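Side-chain contacts in glycinin A3B4 subunit (Glycine max, PDB 2D5F), which probably serves as a storage reserve of the soybean seed, being an 11S globulin subunit of the cupin clan that assembles into hexamers: residues L146-T149 against S150-N153; G201-V204 against L205-F208; T223-K226 against L227-P230; E415-R418 against G419-L422; I455-V458 against F459-I462. All coordinates share one frame; numbering follows the deposited sequence.

How the contacts relate
The five contacts follow one another along the chain. Contact 1 ends strand 141-147 of the first cupin unit; contact 4 joins strands 415-417 and 421-424 of the second, its centre about 22 Å from that of contact 1. Contacts 2 and 3 are neighbours, centres about 10 Å apart, contact 2 just before helix 210-216 and contact 3 at the end of helix 221-226, and they touch through R228. Contact 5, in helix 455-461 of the second unit, lies on the other side of the chain's centre, about 63 Å between centres from contact 3. In the hexamer these far ends meet: L205 of contact 2 packs on I455 of a neighbouring subunit's contact 5, consistent with a head-to-tail arrangement of subunits.

Contact 1: L146-T149 against S150-N153; sequences LLDT and SNFN
D148 and N151 face each other across a type I beta turn, joined once by backbone and once by side chains. The backbone bond runs from N151 N to D148 O at 3.1 Å and closes the turn that follows strand 141-147. Just before it, T149 N reaches L147 O at 2.8 Å, which makes D148 the centre of an inverse gamma turn as well.

The side-chain bond joins N151 ND2 to D148 OD2 at 3.1 Å. It is somewhat bent, 141° at the hydrogen, and the amide stands steeply against the carboxylate, their planes 77° apart. With CG placed anti to the backbone N (chi1 -171°), D148 swings its carboxylate over the turn, and OD2 also sits close against N151 CB. The other end of the N151 amide makes an Asx turn: OD1 accepts from N153 N at 2.7 Å. Asparagine suits this place because it offers a donor on one side and an acceptor on the other.

A water donates to D148 OD1 at an unusually short 2.5 Å and, at a longer 3.3 Å, to S150 OG, whose stronger partner is G44 O. Were D148 an alanine, the amide nitrogen of N151 would probably lose its mate and the water its carboxylate, leaving the N151 side chain held mainly through its OD1.

D148 is buried, yet the partners named here for its two oxygens, an amide and a water, are uncharged. Its negative charge is therefore probably eased by the N-H and O-H groups directed at it.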
loop_
_atom_site.group_PDB
_atom_site.type_symbol
_atom_site.label_atom_id
_atom_site.label_comp_id
_atom_site.label_asym_id
_atom_site.label_seq_id
_atom_site.Cartn_x
_atom_site.Cartn_y
_atom_site.Cartn_z
ATOM N N LEU B 146 17.065 -14.679 -17.660
ATOM C CA LEU B 146 16.081 -13.889 -18.376
ATOM C C LEU B 146 16.460 -12.442 -18.058
ATOM O O LEU B 146 16.398 -12.021 -16.897
ATOM C CB LEU B 146 14.665 -14.190 -17.858
ATOM C CG LEU B 146 13.462 -13.578 -18.600
ATOM C CD1 LEU B 146 13.419 -12.049 -18.428
ATOM C CD2 LEU B 146 13.541 -13.949 -20.075
ATOM N N LEU B 147 16.898 -11.706 -19.078
ATOM C CA LEU B 147 17.280 -10.304 -18.921
ATOM C C LEU B 147 16.050 -9.449 -19.240
ATOM O O LEU B 147 15.719 -9.227 -20.402
ATOM C CB LEU B 147 18.435 -9.941 -19.870
ATOM C CG LEU B 147 19.877 -10.374 -19.533
ATOM C CD1 LEU B 147 19.965 -11.867 -19.359
ATOM C CD2 LEU B 147 20.814 -9.931 -20.653
ATOM N N ASP B 148 15.371 -8.984 -18.199
ATOM C CA ASP B 148 14.164 -8.183 -18.362
ATOM C C ASP B 148 14.477 -6.737 -18.767
ATOM O O ASP B 148 14.231 -5.803 -18.006
ATOM C CB ASP B 148 13.363 -8.230 -17.055
ATOM C CG ASP B 148 11.979 -7.612 -17.182
ATOM O OD1 ASP B 148 11.428 -7.574 -18.305
ATOM O OD2 ASP B 148 11.436 -7.174 -16.148
ATOM N N THR B 149 15.006 -6.569 -19.978
ATOM C CA THR B 149 15.378 -5.257 -20.509
ATOM C C THR B 149 14.239 -4.238 -20.592
ATOM O O THR B 149 14.470 -3.042 -20.444
ATOM C CB THR B 149 15.985 -5.374 -21.928
ATOM O OG1 THR B 149 15.124 -6.175 -22.748
ATOM C CG2 THR B 149 17.372 -6.004 -21.882
ATOM N N SER B 150 13.017 -4.701 -20.836
ATOM C CA SER B 150 11.885 -3.792 -20.950
ATOM C C SER B 150 11.291 -3.392 -19.602
ATOM O O SER B 150 10.345 -2.613 -19.550
ATOM C CB SER B 150 10.786 -4.412 -21.822
ATOM O OG SER B 150 10.182 -5.532 -21.186
ATOM N N ASN B 151 11.845 -3.919 -18.515
ATOM C CA ASN B 151 11.333 -3.592 -17.184
ATOM C C ASN B 151 11.247 -2.081 -16.976
ATOM O O ASN B 151 12.135 -1.335 -17.376
ATOM C CB ASN B 151 12.213 -4.217 -16.099
ATOM C CG ASN B 151 11.698 -3.931 -14.694
ATOM O OD1 ASN B 151 12.057 -2.930 -14.077
ATOM N ND2 ASN B 151 10.836 -4.803 -14.197
ATOM N N PHE B 152 10.166 -1.647 -16.340
ATOM C CA PHE B 152 9.924 -0.236 -16.069
ATOM C C PHE B 152 11.106 0.463 -15.394
ATOM O O PHE B 152 11.336 1.646 -15.626
ATOM C CB PHE B 152 8.681 -0.101 -15.180
ATOM C CG PHE B 152 8.144 1.296 -15.092
ATOM C CD1 PHE B 152 7.494 1.877 -16.178
ATOM C CD2 PHE B 152 8.264 2.028 -13.913
ATOM C CE1 PHE B 152 6.969 3.169 -16.095
ATOM C CE2 PHE B 152 7.743 3.322 -13.820
ATOM C CZ PHE B 152 7.093 3.891 -14.914
ATOM N N ASN B 153 11.849 -0.268 -14.564
ATOM C CA ASN B 153 12.998 0.289 -13.841
ATOM C C ASN B 153 14.193 0.651 -14.729
ATOM O O ASN B 153 15.098 1.363 -14.291
ATOM C CB ASN B 153 13.480 -0.690 -12.759
ATOM C CG ASN B 153 12.489 -0.843 -11.612
ATOM O OD1 ASN B 153 12.095 0.142 -10.979
ATOM N ND2 ASN B 153 12.091 -2.084 -11.333
HETATM O O HOH W 1 9.185 -6.476 -18.206
#

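Contact 2: G201-V204 against L205-F208; sequences GGSV and LSGF
S203 and S206 grip each other through side chain and backbone. S206 OG donates to S203 O at 2.7 Å, with the hydroxyl tilted 24° from the carbonyl plane. In return, S203 OG accepts from S206 N at 3.1 Å, and the same N-H makes a weak bond to S203 O. Each serine holds OG between its backbone N and carbonyl carbon, at chi1 67° in S203 and 70° in S206, which turns each hydroxyl back over the backbone of the other serine. Serine fits both places because its short hydroxyl reaches backbone atoms one turn away, and G202, having no side chain, keeps a CB from coming tight against S206 OG.

Backbone bonds continue the turn: G207 N reaches V204 O at 3.3 Å, and F208 N reaches L205 O at 3.1 Å.

Apolar contacts are lighter. V204 CG2 lies 4.2 Å from L205 CD1, while the F208 ring brings CD2 to 3.4 Å from V204 O at an oblique angle. V204, L205 and F208 pack on V429, I455 and V404 of a neighbouring subunit.

Residues 205-207 have helical backbone angles without the regular bonds, an irregular turn with S203 at its start, leading towards helix 210-216.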
loop_
_atom_site.group_PDB
_atom_site.type_symbol
_atom_site.label_atom_id
_atom_site.label_comp_id
_atom_site.label_asym_id
_atom_site.label_seq_id
_atom_site.Cartn_x
_atom_site.Cartn_y
_atom_site.Cartn_z
ATOM N N GLY B 201 35.292 -4.594 -25.114
ATOM C CA GLY B 201 34.824 -4.421 -23.751
ATOM C C GLY B 201 35.863 -3.879 -22.787
ATOM O O GLY B 201 37.062 -3.920 -23.054
ATOM N N GLY B 202 35.383 -3.362 -21.661
ATOM C CA GLY B 202 36.252 -2.820 -20.632
ATOM C C GLY B 202 35.445 -2.679 -19.352
ATOM O O GLY B 202 34.225 -2.530 -19.411
ATOM N N SER B 203 36.106 -2.737 -18.199
ATOM C CA SER B 203 35.412 -2.591 -16.923
ATOM C C SER B 203 35.124 -1.108 -16.720
ATOM O O SER B 203 35.681 -0.266 -17.420
ATOM C CB SER B 203 36.284 -3.109 -15.781
ATOM O OG SER B 203 37.423 -2.287 -15.618
ATOM N N VAL B 204 34.257 -0.777 -15.772
ATOM C CA VAL B 204 33.949 0.624 -15.535
ATOM C C VAL B 204 35.149 1.320 -14.909
ATOM O O VAL B 204 35.353 2.523 -15.092
ATOM C CB VAL B 204 32.711 0.784 -14.631
ATOM C CG1 VAL B 204 31.492 0.207 -15.341
ATOM C CG2 VAL B 204 32.931 0.094 -13.298
ATOM N N LEU B 205 35.960 0.548 -14.194
ATOM C CA LEU B 205 37.144 1.094 -13.544
ATOM C C LEU B 205 38.243 1.432 -14.553
ATOM O O LEU B 205 39.028 2.352 -14.333
ATOM C CB LEU B 205 37.657 0.107 -12.489
ATOM C CG LEU B 205 37.464 0.509 -11.019
ATOM C CD1 LEU B 205 36.159 1.245 -10.840
ATOM C CD2 LEU B 205 37.514 -0.727 -10.138
ATOM N N SER B 206 38.285 0.706 -15.667
ATOM C CA SER B 206 39.298 0.967 -16.688
ATOM C C SER B 206 39.047 2.307 -17.380
ATOM O O SER B 206 39.871 2.770 -18.168
ATOM C CB SER B 206 39.321 -0.158 -17.730
ATOM O OG SER B 206 38.161 -0.147 -18.545
ATOM N N GLY B 207 37.909 2.927 -17.075
ATOM C CA GLY B 207 37.570 4.207 -17.674
ATOM C C GLY B 207 38.148 5.388 -16.912
ATOM O O GLY B 207 38.046 6.530 -17.357
ATOM N N PHE B 208 38.750 5.104 -15.761
ATOM C CA PHE B 208 39.361 6.125 -14.916
ATOM C C PHE B 208 40.881 5.935 -14.929
ATOM O O PHE B 208 41.368 4.819 -15.102
ATOM C CB PHE B 208 38.853 5.993 -13.478
ATOM C CG PHE B 208 37.390 6.298 -13.317
ATOM C CD1 PHE B 208 36.954 7.611 -13.155
ATOM C CD2 PHE B 208 36.446 5.270 -13.334
ATOM C CE1 PHE B 208 35.599 7.899 -13.009
ATOM C CE2 PHE B 208 35.091 5.545 -13.191
ATOM C CZ PHE B 208 34.665 6.864 -13.029
#

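Contact 3: T223-K226 against L227-P230; sequences TAEK and LRSP
The C-terminal end of helix 221-226 passes here into a type I beta turn, K226 to S229, where S229 leaves helical geometry with a positive phi (50°). As the helix runs out, L227 N still bonds T223 O at 3.1 Å, in the carbonyl plane, with a weak second bond to A224 O. The bonds then tighten to a three-residue spacing: R228 N to E225 O and S229 N to K226 O, both 3.0 Å, each donor standing well above its carbonyl plane.

Over this turn E225 and R228 form a salt bridge. E225 OE1 takes R228 NH2 at 3.1 Å, through the syn side of the carboxylate and at the edge of the guanidinium, whose plane lies within 17° of the carboxylate's. E225 starts out with CG anti to N (chi1 174°) and then bends at chi2, which folds the acid back towards the turn; R228 bends at chi3 to meet it. Arginine suits the place because its other nitrogens stay available: NE bonds F208 O, and NH1 makes a weak bond to S206 O.

P230 packs on the same glutamate. Its CD sits 3.0 Å from E225 O, and its CG lies 3.8 Å from E225 CG, so the aliphatic part of the glutamate rests on the proline ring.

Around this corner, A224 and R228 pack on L213 of helix 210-216 and E225 touches K210, while K226 NZ bonds N472 O and L227 meets Y471, both of a neighbouring subunit, before the loop runs on to strand 237-239.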
loop_
_atom_site.group_PDB
_atom_site.type_symbol
_atom_site.label_atom_id
_atom_site.label_comp_id
_atom_site.label_asym_id
_atom_site.label_seq_id
_atom_site.Cartn_x
_atom_site.Cartn_y
_atom_site.Cartn_z
ATOM N N THR B 223 48.407 -0.448 -7.062
ATOM C CA THR B 223 47.137 -1.110 -6.790
ATOM C C THR B 223 46.074 -0.564 -7.742
ATOM O O THR B 223 45.307 -1.322 -8.332
ATOM C CB THR B 223 46.679 -0.865 -5.335
ATOM O OG1 THR B 223 47.644 -1.415 -4.430
ATOM C CG2 THR B 223 45.324 -1.516 -5.075
ATOM N N ALA B 224 46.053 0.757 -7.899
ATOM C CA ALA B 224 45.085 1.418 -8.767
ATOM C C ALA B 224 45.191 0.965 -10.220
ATOM O O ALA B 224 44.174 0.831 -10.903
ATOM C CB ALA B 224 45.244 2.932 -8.674
ATOM N N GLU B 225 46.410 0.736 -10.702
ATOM C CA GLU B 225 46.577 0.289 -12.080
ATOM C C GLU B 225 45.974 -1.102 -12.244
ATOM O O GLU B 225 45.326 -1.388 -13.249
ATOM C CB GLU B 225 48.058 0.262 -12.483
ATOM C CG GLU B 225 48.303 -0.336 -13.874
ATOM C CD GLU B 225 47.862 0.569 -15.023
ATOM O OE1 GLU B 225 46.773 1.178 -14.942
ATOM O OE2 GLU B 225 48.605 0.659 -16.025
ATOM N N LYS B 226 46.182 -1.964 -11.255
ATOM C CA LYS B 226 45.636 -3.314 -11.323
ATOM C C LYS B 226 44.115 -3.284 -11.290
ATOM O O LYS B 226 43.457 -4.173 -11.826
ATOM C CB LYS B 226 46.165 -4.170 -10.173
ATOM C CG LYS B 226 47.602 -4.625 -10.384
ATOM C CD LYS B 226 47.993 -5.701 -9.396
ATOM C CE LYS B 226 49.251 -6.425 -9.854
ATOM N NZ LYS B 226 49.530 -7.624 -9.016
ATOM N N LEU B 227 43.562 -2.251 -10.664
ATOM C CA LEU B 227 42.114 -2.107 -10.581
ATOM C C LEU B 227 41.516 -1.847 -11.954
ATOM O O LEU B 227 40.314 -2.017 -12.156
ATOM C CB LEU B 227 41.742 -0.962 -9.637
ATOM C CG LEU B 227 41.928 -1.237 -8.145
ATOM C CD1 LEU B 227 41.465 -0.023 -7.347
ATOM C CD2 LEU B 227 41.130 -2.471 -7.741
ATOM N N ARG B 228 42.364 -1.446 -12.899
ATOM C CA ARG B 228 41.932 -1.156 -14.260
ATOM C C ARG B 228 42.057 -2.371 -15.183
ATOM O O ARG B 228 41.674 -2.308 -16.348
ATOM C CB ARG B 228 42.747 0.015 -14.828
ATOM C CG ARG B 228 42.710 1.265 -13.959
ATOM C CD ARG B 228 43.580 2.394 -14.507
ATOM N NE ARG B 228 43.042 2.967 -15.737
ATOM C CZ ARG B 228 43.591 2.822 -16.938
ATOM N NH1 ARG B 228 43.023 3.380 -17.999
ATOM N NH2 ARG B 228 44.709 2.123 -17.081
ATOM N N SER B 229 42.585 -3.473 -14.655
ATOM C CA SER B 229 42.761 -4.705 -15.431
ATOM C C SER B 229 43.453 -4.452 -16.771
ATOM O O SER B 229 42.988 -4.909 -17.812
ATOM C CB SER B 229 41.401 -5.359 -15.691
ATOM O OG SER B 229 40.688 -5.546 -14.487
ATOM N N PRO B 230 44.590 -3.741 -16.758
ATOM C CA PRO B 230 45.317 -3.440 -17.996
ATOM C C PRO B 230 45.887 -4.619 -18.796
ATOM O O PRO B 230 45.884 -4.580 -20.026
ATOM C CB PRO B 230 46.406 -2.482 -17.520
ATOM C CG PRO B 230 46.712 -2.993 -16.145
ATOM C CD PRO B 230 45.328 -3.243 -15.583
#

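Contact 4: E415-R418 against G419-L422; sequences ELRR and GQLL
Q420 lays its amide against the aliphatic part of R417, OE1 only 2.9 Å from R417 CD. The two belong to a type II beta turn, R417 to Q420, that carries the chain from strand 415-417 to strand 421-424 and so between the two sheets of the second cupin unit. Q420 N bonds R417 O at 3.0 Å to close the turn. Its side chain adds a second bond, R417 N to Q420 OE1 at 2.8 Å and nearly straight (167°), so the glutamine imitates a backbone carbonyl. NE2, at the other end of the amide, makes a weak bond to E18.

R417 has CG between its backbone N and carbonyl carbon (chi1 69°), and further bends at chi2 and chi3 curl the chain beside Q420. The guanidinium presents its edge to OE1, its plane 76° from the amide's.

Glycine is called for at G419, where phi is positive: a CB would clash with R418 O.

Next to the polar pair, L416 and Q420 pass one another antiparallel, L416 CD1 3.7 Å from Q420 OE1. Leucine suits this inner side, where V394 and V401 also touch it. The other methyl of L416, CD2, meets L422 CB at 3.8 Å.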
loop_
_atom_site.group_PDB
_atom_site.type_symbol
_atom_site.label_atom_id
_atom_site.label_comp_id
_atom_site.label_asym_id
_atom_site.label_seq_id
_atom_site.Cartn_x
_atom_site.Cartn_y
_atom_site.Cartn_z
ATOM N N GLU B 415 7.902 -29.365 -32.652
ATOM C CA GLU B 415 8.624 -29.952 -31.541
ATOM C C GLU B 415 9.478 -28.873 -30.902
ATOM O O GLU B 415 9.975 -27.982 -31.587
ATOM C CB GLU B 415 9.536 -31.077 -32.040
ATOM C CG GLU B 415 8.829 -32.160 -32.838
ATOM C CD GLU B 415 7.789 -32.893 -32.020
ATOM O OE1 GLU B 415 8.158 -33.511 -30.999
ATOM O OE2 GLU B 415 6.602 -32.849 -32.397
ATOM N N LEU B 416 9.637 -28.960 -29.589
ATOM C CA LEU B 416 10.455 -28.018 -28.843
ATOM C C LEU B 416 11.285 -28.906 -27.924
ATOM O O LEU B 416 10.733 -29.758 -27.224
ATOM C CB LEU B 416 9.572 -27.072 -28.021
ATOM C CG LEU B 416 10.236 -25.791 -27.508
ATOM C CD1 LEU B 416 10.631 -24.931 -28.693
ATOM C CD2 LEU B 416 9.274 -25.031 -26.596
ATOM N N ARG B 417 12.604 -28.733 -27.937
ATOM C CA ARG B 417 13.460 -29.567 -27.105
ATOM C C ARG B 417 14.480 -28.799 -26.278
ATOM O O ARG B 417 14.632 -27.579 -26.404
ATOM C CB ARG B 417 14.198 -30.605 -27.961
ATOM C CG ARG B 417 15.243 -30.022 -28.892
ATOM C CD ARG B 417 14.634 -29.627 -30.211
ATOM N NE ARG B 417 14.292 -30.788 -31.029
ATOM C CZ ARG B 417 13.551 -30.717 -32.131
ATOM N NH1 ARG B 417 13.080 -29.541 -32.527
ATOM N NH2 ARG B 417 13.288 -31.810 -32.838
ATOM N N ARG B 418 15.190 -29.543 -25.441
ATOM C CA ARG B 418 16.193 -28.973 -24.562
ATOM C C ARG B 418 17.079 -27.923 -25.223
ATOM O O ARG B 418 17.622 -28.139 -26.309
ATOM C CB ARG B 418 17.066 -30.084 -23.982
ATOM C CG ARG B 418 18.143 -29.573 -23.045
ATOM C CD ARG B 418 18.996 -30.696 -22.503
ATOM N NE ARG B 418 20.004 -30.181 -21.582
ATOM C CZ ARG B 418 21.020 -30.893 -21.106
ATOM N NH1 ARG B 418 21.890 -30.336 -20.272
ATOM N NH2 ARG B 418 21.171 -32.164 -21.469
ATOM N N GLY B 419 17.209 -26.781 -24.553
ATOM C CA GLY B 419 18.044 -25.705 -25.049
ATOM C C GLY B 419 17.352 -24.678 -25.916
ATOM O O GLY B 419 17.931 -23.642 -26.229
ATOM N N GLN B 420 16.114 -24.950 -26.313
ATOM C CA GLN B 420 15.392 -24.013 -27.155
ATOM C C GLN B 420 14.538 -23.037 -26.359
ATOM O O GLN B 420 14.042 -23.358 -25.283
ATOM C CB GLN B 420 14.527 -24.770 -28.159
ATOM C CG GLN B 420 15.349 -25.700 -29.018
ATOM C CD GLN B 420 14.547 -26.316 -30.126
ATOM O OE1 GLN B 420 13.507 -26.923 -29.885
ATOM N NE2 GLN B 420 15.030 -26.170 -31.357
ATOM N N LEU B 421 14.371 -21.850 -26.927
ATOM C CA LEU B 421 13.619 -20.761 -26.319
ATOM C C LEU B 421 12.401 -20.443 -27.182
ATOM O O LEU B 421 12.538 -20.257 -28.386
ATOM C CB LEU B 421 14.526 -19.530 -26.248
ATOM C CG LEU B 421 14.150 -18.375 -25.333
ATOM C CD1 LEU B 421 14.336 -18.826 -23.890
ATOM C CD2 LEU B 421 15.038 -17.176 -25.620
ATOM N N LEU B 422 11.218 -20.370 -26.574
ATOM C CA LEU B 422 10.003 -20.063 -27.329
ATOM C C LEU B 422 9.169 -19.018 -26.605
ATOM O O LEU B 422 8.759 -19.213 -25.457
ATOM C CB LEU B 422 9.147 -21.315 -27.537
ATOM C CG LEU B 422 7.827 -21.031 -28.268
ATOM C CD1 LEU B 422 8.129 -20.633 -29.716
ATOM C CD2 LEU B 422 6.923 -22.253 -28.234
#

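Contact 5: I455-V458 against F459-I462; sequences IKDV and FRAI
I455 sets its CG2 methyl over one face of the F459 ring, a CH-pi contact 3.8 Å from the ring centroid and 25° off the normal, closest to CZ. V458 and I462 run alongside each other one turn on, V458 CG1 meeting I462 CD1 at 3.6 Å. On another side of helix 455-461, D457 OD1 and R460 NH2 make a salt bridge of 3.0 Å. Their side chains cross at about a right angle, carboxylate and guanidinium planes 62° apart, while D457 CB comes over one face of the guanidinium.

What positions these groups is first the helix. F459 N bonds I455 O at 3.0 Å, and a CG anti to the carbonyl carbon (chi1 -70°) lays the F459 ring back along the preceding turn. Towards the C-terminal end the bonds weaken, and A461 N splits between D457 O and V458 O. Farther out, R460 NH2 also bonds Y454 OH, and D457 OD2 bonds G84 N of a neighbouring subunit. F459 meets F217 of that same subunit edge-to-face; replaced by an alanine, it would probably leave a gap between I455 and that ring, each losing its aromatic mate.

D457 is thus shared between R460 NH2 and the subunit interface. K456 NZ is held by N486 O and G488 O, and S487 O bonds R460 NH1 weakly; these carbonyls probably ease the like charges of K456 NZ and R460 NH1, 5.4 Å apart.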
loop_
_atom_site.group_PDB
_atom_site.type_symbol
_atom_site.label_atom_id
_atom_site.label_comp_id
_atom_site.label_asym_id
_atom_site.label_seq_id
_atom_site.Cartn_x
_atom_site.Cartn_y
_atom_site.Cartn_z
ATOM N N ILE B 455 -8.583 -23.386 -20.708
ATOM C CA ILE B 455 -9.918 -23.481 -21.271
ATOM C C ILE B 455 -10.872 -24.483 -20.622
ATOM O O ILE B 455 -12.069 -24.223 -20.553
ATOM C CB ILE B 455 -9.834 -23.679 -22.800
ATOM C CG1 ILE B 455 -9.155 -22.439 -23.403
ATOM C CG2 ILE B 455 -11.233 -23.873 -23.402
ATOM C CD1 ILE B 455 -8.937 -22.459 -24.902
ATOM N N LYS B 456 -10.370 -25.608 -20.131
ATOM C CA LYS B 456 -11.261 -26.566 -19.467
ATOM C C LYS B 456 -11.994 -25.848 -18.327
ATOM O O LYS B 456 -13.210 -25.966 -18.177
ATOM C CB LYS B 456 -10.473 -27.743 -18.885
ATOM C CG LYS B 456 -9.830 -28.652 -19.914
ATOM C CD LYS B 456 -9.022 -29.760 -19.244
ATOM C CE LYS B 456 -9.903 -30.613 -18.332
ATOM N NZ LYS B 456 -9.109 -31.610 -17.560
ATOM N N ASP B 457 -11.241 -25.099 -17.529
ATOM C CA ASP B 457 -11.804 -24.364 -16.405
ATOM C C ASP B 457 -12.776 -23.287 -16.884
ATOM O O ASP B 457 -13.736 -22.951 -16.189
ATOM C CB ASP B 457 -10.673 -23.737 -15.585
ATOM C CG ASP B 457 -11.181 -22.939 -14.401
ATOM O OD1 ASP B 457 -11.779 -23.534 -13.480
ATOM O OD2 ASP B 457 -10.983 -21.708 -14.397
ATOM N N VAL B 458 -12.523 -22.745 -18.070
ATOM C CA VAL B 458 -13.390 -21.716 -18.632
ATOM C C VAL B 458 -14.758 -22.316 -18.947
ATOM O O VAL B 458 -15.790 -21.704 -18.668
ATOM C CB VAL B 458 -12.791 -21.108 -19.925
ATOM C CG1 VAL B 458 -13.777 -20.139 -20.548
ATOM C CG2 VAL B 458 -11.487 -20.385 -19.604
ATOM N N PHE B 459 -14.769 -23.514 -19.526
ATOM C CA PHE B 459 -16.034 -24.178 -19.848
ATOM C C PHE B 459 -16.875 -24.328 -18.577
ATOM O O PHE B 459 -18.088 -24.124 -18.596
ATOM C CB PHE B 459 -15.785 -25.570 -20.446
ATOM C CG PHE B 459 -15.189 -25.551 -21.829
ATOM C CD1 PHE B 459 -14.366 -26.593 -22.253
ATOM C CD2 PHE B 459 -15.450 -24.508 -22.707
ATOM C CE1 PHE B 459 -13.809 -26.592 -23.532
ATOM C CE2 PHE B 459 -14.898 -24.497 -23.994
ATOM C CZ PHE B 459 -14.077 -25.540 -24.403
ATOM N N ARG B 460 -16.220 -24.672 -17.473
ATOM C CA ARG B 460 -16.923 -24.862 -16.210
ATOM C C ARG B 460 -17.567 -23.586 -15.678
ATOM O O ARG B 460 -18.587 -23.641 -14.986
ATOM C CB ARG B 460 -15.974 -25.437 -15.153
ATOM C CG ARG B 460 -15.397 -26.802 -15.511
ATOM C CD ARG B 460 -14.905 -27.539 -14.280
ATOM N NE ARG B 460 -13.727 -26.924 -13.678
ATOM C CZ ARG B 460 -12.478 -27.133 -14.089
ATOM N NH1 ARG B 460 -12.229 -27.945 -15.111
ATOM N NH2 ARG B 460 -11.472 -26.538 -13.463
ATOM N N ALA B 461 -16.983 -22.441 -16.015
ATOM C CA ALA B 461 -17.489 -21.156 -15.544
ATOM C C ALA B 461 -18.638 -20.587 -16.373
ATOM O O ALA B 461 -19.384 -19.728 -15.900
ATOM C CB ALA B 461 -16.338 -20.144 -15.488
ATOM N N ILE B 462 -18.783 -21.074 -17.600
ATOM C CA ILE B 462 -19.814 -20.594 -18.517
ATOM C C ILE B 462 -21.091 -21.431 -18.456
ATOM O O ILE B 462 -21.036 -22.661 -18.398
ATOM C CB ILE B 462 -19.265 -20.589 -19.953
ATOM C CG1 ILE B 462 -18.044 -19.670 -20.020
ATOM C CG2 ILE B 462 -20.343 -20.148 -20.939
ATOM C CD1 ILE B 462 -17.286 -19.722 -21.330
#